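Local coordinates for protein cellulase (Bacteroides salanitronis, PDB 6WQY) that probably cleaves internal beta-1,4-glucosidic bonds of cellulose and related plant polysaccharides with a TIM-barrel catalytic domain of glycoside hydrolase family 5, at residues I93-T96 / Y97-R100; V101-V104 / V105-E109; T154-A157 / N158-D162. One frame throughout, in Å; residues are numbered along the deposited sequence.

Interaction 1. Residues I93-T96 / Y97-R100. With MG (magnesium ion), chain D.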
loop_
_atom_site.group_PDB
_atom_site.type_symbol
_atom_site.label_atom_id
_atom_site.label_comp_id
_atom_site.label_asym_id
_atom_site.label_seq_id
_atom_site.Cartn_x
_atom_site.Cartn_y
_atom_site.Cartn_z
ATOM N N ILE A 93 -1.919 0.229 22.810
ATOM C CA ILE A 93 -0.925 0.908 21.982
ATOM C C ILE A 93 -0.357 2.102 22.739
ATOM O O ILE A 93 -1.103 2.912 23.304
ATOM C CB ILE A 93 -1.530 1.365 20.643
ATOM C CG1 ILE A 93 -2.061 0.175 19.851
ATOM C CG2 ILE A 93 -0.491 2.130 19.826
ATOM C CD1 ILE A 93 -2.819 0.541 18.601
ATOM N N ASP A 94 0.976 2.228 22.759
ATOM C CA ASP A 94 1.615 3.370 23.410
ATOM C C ASP A 94 1.044 4.681 22.873
ATOM O O ASP A 94 1.014 4.907 21.661
ATOM C CB ASP A 94 3.120 3.324 23.142
ATOM C CG ASP A 94 3.823 4.576 23.610
ATOM O OD1 ASP A 94 4.028 4.694 24.835
ATOM O OD2 ASP A 94 4.154 5.440 22.753
ATOM N N GLU A 95 0.625 5.571 23.778
ATOM C CA GLU A 95 -0.160 6.718 23.327
ATOM C C GLU A 95 0.683 7.693 22.511
ATOM O O GLU A 95 0.183 8.310 21.559
ATOM C CB GLU A 95 -0.825 7.426 24.504
ATOM C CG GLU A 95 -2.051 8.207 24.076
ATOM C CD GLU A 95 -3.150 7.294 23.572
ATOM O OE1 GLU A 95 -3.470 6.306 24.265
ATOM O OE2 GLU A 95 -3.679 7.555 22.467
ATOM N N THR A 96 1.948 7.884 22.887
ATOM C CA THR A 96 2.805 8.801 22.146
ATOM C C THR A 96 3.051 8.306 20.727
ATOM O O THR A 96 3.084 9.107 19.788
ATOM C CB THR A 96 4.113 9.022 22.886
ATOM O OG1 THR A 96 3.831 9.758 24.088
ATOM C CG2 THR A 96 5.110 9.807 22.056
ATOM N N TYR A 97 3.225 6.997 20.538
ATOM C CA TYR A 97 3.398 6.502 19.172
ATOM C C TYR A 97 2.131 6.716 18.355
ATOM O O TYR A 97 2.190 7.123 17.188
ATOM C CB TYR A 97 3.815 5.040 19.186
ATOM C CG TYR A 97 4.251 4.570 17.816
ATOM C CD1 TYR A 97 5.356 5.137 17.191
ATOM C CD2 TYR A 97 3.557 3.582 17.132
ATOM C CE1 TYR A 97 5.766 4.730 15.936
ATOM C CE2 TYR A 97 3.971 3.160 15.875
ATOM C CZ TYR A 97 5.073 3.731 15.286
ATOM O OH TYR A 97 5.534 3.354 14.042
ATOM N N LEU A 98 0.972 6.425 18.940
ATOM C CA LEU A 98 -0.286 6.690 18.253
ATOM C C LEU A 98 -0.427 8.168 17.921
ATOM O O LEU A 98 -0.912 8.527 16.839
ATOM C CB LEU A 98 -1.432 6.169 19.113
ATOM C CG LEU A 98 -2.836 6.171 18.532
ATOM C CD1 LEU A 98 -2.899 5.455 17.194
ATOM C CD2 LEU A 98 -3.795 5.529 19.520
ATOM N N ASN A 99 0.010 9.046 18.829
ATOM C CA ASN A 99 0.009 10.467 18.529
ATOM C C ASN A 99 0.888 10.780 17.324
ATOM O O ASN A 99 0.527 11.623 16.492
ATOM C CB ASN A 99 0.479 11.258 19.744
ATOM C CG ASN A 99 0.428 12.744 19.494
ATOM O OD1 ASN A 99 -0.619 13.376 19.656
ATOM N ND2 ASN A 99 1.548 13.318 19.096
ATOM N N ARG A 100 2.060 10.149 17.223
ATOM C CA ARG A 100 2.926 10.398 16.071
ATOM C C ARG A 100 2.234 9.990 14.771
ATOM O O ARG A 100 2.312 10.700 13.760
ATOM C CB ARG A 100 4.256 9.662 16.219
ATOM C CG ARG A 100 5.178 9.795 15.016
ATOM C CD ARG A 100 5.508 11.249 14.708
ATOM N NE ARG A 100 6.376 11.381 13.546
ATOM C CZ ARG A 100 6.487 12.486 12.826
ATOM N NH1 ARG A 100 5.778 13.566 13.121
ATOM N NH2 ARG A 100 7.298 12.489 11.776
HETATM MG MG MG D . -4.968 4.924 24.274
HETATM O O HOH W 1 -3.853 3.453 23.049
HETATM O O HOH W 2 4.044 11.754 19.281
HETATM O O HOH W 3 -6.077 6.100 25.421
HETATM O O HOH W 4 -5.598 5.837 22.635
HETATM O O HOH W 5 -4.285 4.055 25.945
HETATM O O HOH W 6 -6.470 3.498 24.083
#
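Asp94 caps the first turn of helix 95-110 by reaching forward to Tyr97: its OD2 accepts from Tyr97 N at 2.9 Å, on the anti side of the carboxylate and 27° out of its plane. Asp94 O also takes the amide of Leu98 in a nearly straight bond, so this N-cap residue serves two of the early N-H groups.

Glu95 works the other way. From CB, which points away from residues 97-100, CG runs out anti to the backbone N (chi1 -156°), and a bend at the next bond (chi2 65°) turns the carboxylate alongside Leu98, toward the magnesium ion. Its CD stands 3.1 Å from that ion. OE1 binds the metal at 2.0 Å, while OE2 lies 3.6 Å from Leu98 CD2. The acidic side chains of Asp94 and Glu95 make these bonds in the conformer modelled here. Five waters complete the octahedral shell, and one of them, water 1, also donates to Ile93 O at 2.8 Å. Ile93 and Leu98 pack on Trp81, and Tyr97 stacks on His84.

With water at every other position, the magnesium ion keeps most of its hydration shell, and the protein grips it directly through one carboxylate oxygen.

Interaction 2. Residues V101-V104 / V105-E109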
loop_
_atom_site.group_PDB
_atom_site.type_symbol
_atom_site.label_atom_id
_atom_site.label_comp_id
_atom_site.label_asym_id
_atom_site.label_seq_id
_atom_site.Cartn_x
_atom_site.Cartn_y
_atom_site.Cartn_z
ATOM N N VAL A 101 1.569 8.835 14.768
ATOM C CA VAL A 101 0.809 8.441 13.582
ATOM C C VAL A 101 -0.221 9.522 13.256
ATOM O O VAL A 101 -0.403 9.911 12.088
ATOM C CB VAL A 101 0.158 7.060 13.800
ATOM C CG1 VAL A 101 -0.714 6.686 12.619
ATOM C CG2 VAL A 101 1.224 5.996 14.021
ATOM N N ALA A 102 -0.909 10.031 14.285
ATOM C CA ALA A 102 -1.882 11.098 14.075
ATOM C C ALA A 102 -1.239 12.377 13.554
ATOM O O ALA A 102 -1.879 13.116 12.784
ATOM C CB ALA A 102 -2.656 11.359 15.372
ATOM N N GLU A 103 0.000 12.673 13.950
ATOM C CA GLU A 103 0.688 13.837 13.394
ATOM C C GLU A 103 0.865 13.689 11.887
ATOM O O GLU A 103 0.624 14.627 11.123
ATOM C CB GLU A 103 2.053 14.027 14.057
ATOM C CG GLU A 103 1.977 14.523 15.478
ATOM C CD GLU A 103 3.323 14.666 16.156
ATOM O OE1 GLU A 103 4.370 14.309 15.572
ATOM O OE2 GLU A 103 3.337 15.140 17.323
ATOM N N VAL A 104 1.308 12.520 11.450
ATOM C CA VAL A 104 1.581 12.300 10.037
ATOM C C VAL A 104 0.280 12.279 9.240
ATOM O O VAL A 104 0.202 12.887 8.167
ATOM C CB VAL A 104 2.439 11.035 9.854
ATOM C CG1 VAL A 104 2.707 10.781 8.379
ATOM C CG2 VAL A 104 3.758 11.188 10.600
ATOM N N VAL A 105 -0.761 11.624 9.760
ATOM C CA VAL A 105 -2.091 11.727 9.154
ATOM C C VAL A 105 -2.509 13.183 9.025
ATOM O O VAL A 105 -3.062 13.603 8.001
ATOM C CB VAL A 105 -3.110 10.914 9.974
ATOM C CG1 VAL A 105 -4.530 11.245 9.551
ATOM C CG2 VAL A 105 -2.847 9.427 9.828
ATOM N N GLY A 106 -2.254 13.976 10.063
ATOM C CA GLY A 106 -2.616 15.382 10.036
ATOM C C GLY A 106 -1.857 16.188 9.014
ATOM O O GLY A 106 -2.405 17.138 8.446
ATOM N N TYR A 107 -0.600 15.824 8.745
ATOM C CA TYR A 107 0.131 16.500 7.680
ATOM C C TYR A 107 -0.569 16.275 6.347
ATOM O O TYR A 107 -0.713 17.196 5.541
ATOM C CB TYR A 107 1.553 15.952 7.549
ATOM C CG TYR A 107 2.480 16.077 8.729
ATOM C CD1 TYR A 107 2.336 17.062 9.696
ATOM C CD2 TYR A 107 3.523 15.178 8.871
ATOM C CE1 TYR A 107 3.221 17.141 10.773
ATOM C CE2 TYR A 107 4.400 15.251 9.919
ATOM C CZ TYR A 107 4.249 16.218 10.875
ATOM O OH TYR A 107 5.145 16.256 11.935
ATOM N N ALA A 108 -0.989 15.036 6.089
ATOM C CA ALA A 108 -1.694 14.740 4.848
ATOM C C ALA A 108 -3.006 15.503 4.781
ATOM O O ALA A 108 -3.336 16.106 3.753
ATOM C CB ALA A 108 -1.946 13.238 4.742
ATOM N N GLU A 109 -3.755 15.512 5.880
ATOM C CA GLU A 109 -5.032 16.193 5.909
ATOM C C GLU A 109 -4.851 17.672 5.600
ATOM O O GLU A 109 -5.569 18.238 4.771
ATOM C CB GLU A 109 -5.669 16.022 7.283
ATOM C CG GLU A 109 -7.109 16.492 7.331
ATOM C CD GLU A 109 -7.751 16.313 8.689
ATOM O OE1 GLU A 109 -7.023 16.042 9.664
ATOM O OE2 GLU A 109 -8.984 16.442 8.777
#
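The Tyr107 ring lies over the backbone of the preceding turn, with Glu103 O 3.2 Å above one face, displaced toward the rim, and Val104 N higher over the same face. Val104 CG2 comes to 4.2 Å from Tyr107 CE2, the two side chains meeting at a slant. The other flat group, the Glu103 carboxylate, runs beside the ring and points the same way, the two planes 35° apart. Its OE1 and Tyr107 OH do not bond to each other; both turn to Arg100 NH1, one turn before Glu103 and two before Tyr107, OE1 in a salt bridge and OH in a hydrogen bond. Tyr107 CG leaves beside the backbone N (chi1 -61°), which lays the ring back along the helix toward Arg100.

This is the second half of helix 95-110, the crossover helix of the beta-alpha-beta unit between barrel strands 74-77 and 114-118. A leucine in place of Tyr107 would probably leave Arg100 without its hydroxyl partner and Glu103 O without the flat cover of the ring. On the barrel side Val105 CG2 lies 4.5 Å from Val101 CG1 and 3.4 Å from Val101 O, while Val105 also rests on Ile117. Val104 and Ala108 pack against Phe64 of helix 61-70, and Ala108 N donates to Val104 O at 3.2 Å.

Interaction 3. Residues T154-A157 / N158-D162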
loop_
_atom_site.group_PDB
_atom_site.type_symbol
_atom_site.label_atom_id
_atom_site.label_comp_id
_atom_site.label_asym_id
_atom_site.label_seq_id
_atom_site.Cartn_x
_atom_site.Cartn_y
_atom_site.Cartn_z
ATOM N N THR A 154 -9.381 -1.457 17.020
ATOM C CA THR A 154 -10.346 -0.685 17.808
ATOM C C THR A 154 -9.717 0.617 18.292
ATOM O O THR A 154 -10.308 1.697 18.176
ATOM C CB THR A 154 -10.855 -1.519 18.992
ATOM O OG1 THR A 154 -11.584 -2.649 18.502
ATOM C CG2 THR A 154 -11.764 -0.707 19.892
ATOM N N GLN A 155 -8.501 0.527 18.834
ATOM C CA GLN A 155 -7.822 1.722 19.323
ATOM C C GLN A 155 -7.489 2.688 18.193
ATOM O O GLN A 155 -7.632 3.913 18.353
ATOM C CB GLN A 155 -6.552 1.330 20.068
ATOM C CG GLN A 155 -6.781 0.656 21.393
ATOM C CD GLN A 155 -5.502 0.059 21.911
ATOM O OE1 GLN A 155 -4.664 0.766 22.474
ATOM N NE2 GLN A 155 -5.324 -1.227 21.699
ATOM N N ILE A 156 -7.005 2.178 17.062
ATOM C CA ILE A 156 -6.670 3.060 15.944
ATOM C C ILE A 156 -7.929 3.736 15.421
ATOM O O ILE A 156 -7.971 4.959 15.215
ATOM C CB ILE A 156 -5.938 2.269 14.847
ATOM C CG1 ILE A 156 -4.602 1.728 15.359
ATOM C CG2 ILE A 156 -5.748 3.141 13.619
ATOM C CD1 ILE A 156 -4.044 0.590 14.498
ATOM N N ALA A 157 -8.992 2.955 15.223
ATOM C CA ALA A 157 -10.244 3.527 14.738
ATOM C C ALA A 157 -10.774 4.575 15.701
ATOM O O ALA A 157 -11.244 5.647 15.277
ATOM C CB ALA A 157 -11.272 2.416 14.537
ATOM N N ASN A 158 -10.724 4.307 17.004
ATOM C CA ASN A 158 -11.231 5.281 17.967
ATOM C C ASN A 158 -10.404 6.563 17.934
ATOM O O ASN A 158 -10.939 7.663 18.088
ATOM C CB ASN A 158 -11.271 4.671 19.365
ATOM C CG ASN A 158 -12.470 3.755 19.572
ATOM O OD1 ASN A 158 -13.496 3.891 18.920
ATOM N ND2 ASN A 158 -12.338 2.824 20.510
ATOM N N ARG A 159 -9.093 6.444 17.744
ATOM C CA ARG A 159 -8.224 7.621 17.735
ATOM C C ARG A 159 -8.500 8.522 16.541
ATOM O O ARG A 159 -8.231 9.729 16.603
ATOM C CB ARG A 159 -6.757 7.183 17.736
ATOM C CG ARG A 159 -5.739 8.303 17.737
ATOM C CD ARG A 159 -5.854 9.150 18.997
ATOM N NE ARG A 159 -4.839 10.191 19.081
ATOM C CZ ARG A 159 -4.877 11.327 18.388
ATOM N NH1 ARG A 159 -5.883 11.568 17.565
ATOM N NH2 ARG A 159 -3.918 12.223 18.526
ATOM N N PHE A 160 -9.025 7.964 15.459
ATOM C CA PHE A 160 -9.303 8.692 14.224
ATOM C C PHE A 160 -10.797 8.796 13.944
ATOM O O PHE A 160 -11.201 9.067 12.808
ATOM C CB PHE A 160 -8.542 8.056 13.061
ATOM C CG PHE A 160 -7.061 8.205 13.198
ATOM C CD1 PHE A 160 -6.475 9.461 13.092
ATOM C CD2 PHE A 160 -6.254 7.119 13.473
ATOM C CE1 PHE A 160 -5.113 9.624 13.240
ATOM C CE2 PHE A 160 -4.892 7.276 13.628
ATOM C CZ PHE A 160 -4.319 8.523 13.520
ATOM N N ALA A 161 -11.627 8.622 14.975
ATOM C CA ALA A 161 -13.072 8.571 14.769
ATOM C C ALA A 161 -13.615 9.871 14.199
ATOM O O ALA A 161 -14.651 9.860 13.526
ATOM C CB ALA A 161 -13.772 8.253 16.088
ATOM N N ASP A 162 -12.949 10.989 14.467
ATOM C CA ASP A 162 -13.407 12.282 13.987
ATOM C C ASP A 162 -12.990 12.581 12.554
ATOM O O ASP A 162 -13.445 13.585 11.994
ATOM C CB ASP A 162 -12.873 13.387 14.909
ATOM C CG ASP A 162 -11.352 13.395 14.988
ATOM O OD1 ASP A 162 -10.743 12.306 14.930
ATOM O OD2 ASP A 162 -10.767 14.491 15.105
#
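Phe160 brings its CD2 to 4.0 Å from Ile156 CG2, the two side chains crossing obliquely one turn apart. Here helix 139-159, one of the outer helices of the TIM barrel, comes to its end before strand 167-170, and Phe160 is the first residue to leave helical backbone angles. Its CG stands beside the backbone N (chi1 -66°), which sends the ring inward to pack on Ile117, Leu167 and Phe169 of the barrel strands and on Ala102 of helix 95-110. Over the centre of one ring face lies the CG of its neighbour Arg159, 4.3 Å above the plane, so an aliphatic part of the arginine covers the phenylalanine.

On another side of the helix, Asn158 and Thr154, one turn apart, run side by side in the same direction. Asn158 ND2 comes to 3.6 Å from Thr154 CG2, but its angle to Thr154 O is too poor for a hydrogen bond. That carbonyl instead accepts from Asn158 N at 2.9 Å, while Thr154 OG1 is hydrogen-bonded to Ala150 O. Farther round, Gln155 OE1 accepts from Ile93 N, tying this helix to the chain just ahead of helix 95-110.

The helix closes with a tightened turn: Phe160 N makes a weak hydrogen bond to Ile156 O, and a hydrogen bond to Ala157 O at 3.2 Å, the latter reached from above the carbonyl plane, 68° out of it.

Overall arrangement
Interactions 1 and 2 follow one another directly along helix 95-110, their centres 13 Å apart, and Arg100 NH1 reaches from the first to Tyr107 OH in the second. Interaction 3 comes later in the chain, at the end of helix 139-159, about 12 Å from the centre of interaction 1 and 13 Å from that of interaction 2. The two helices are neighbours on the outside of the eight-stranded barrel, flanking strand 114-118. Arg159 lies against Leu98 and Asn99, and Phe160 packs on Val101 and Val105. The residues of the three contacts meet along one helix-helix seam of the barrel wall, with the magnesium ion near the N-terminal end of helix 95-110, close to Gln155.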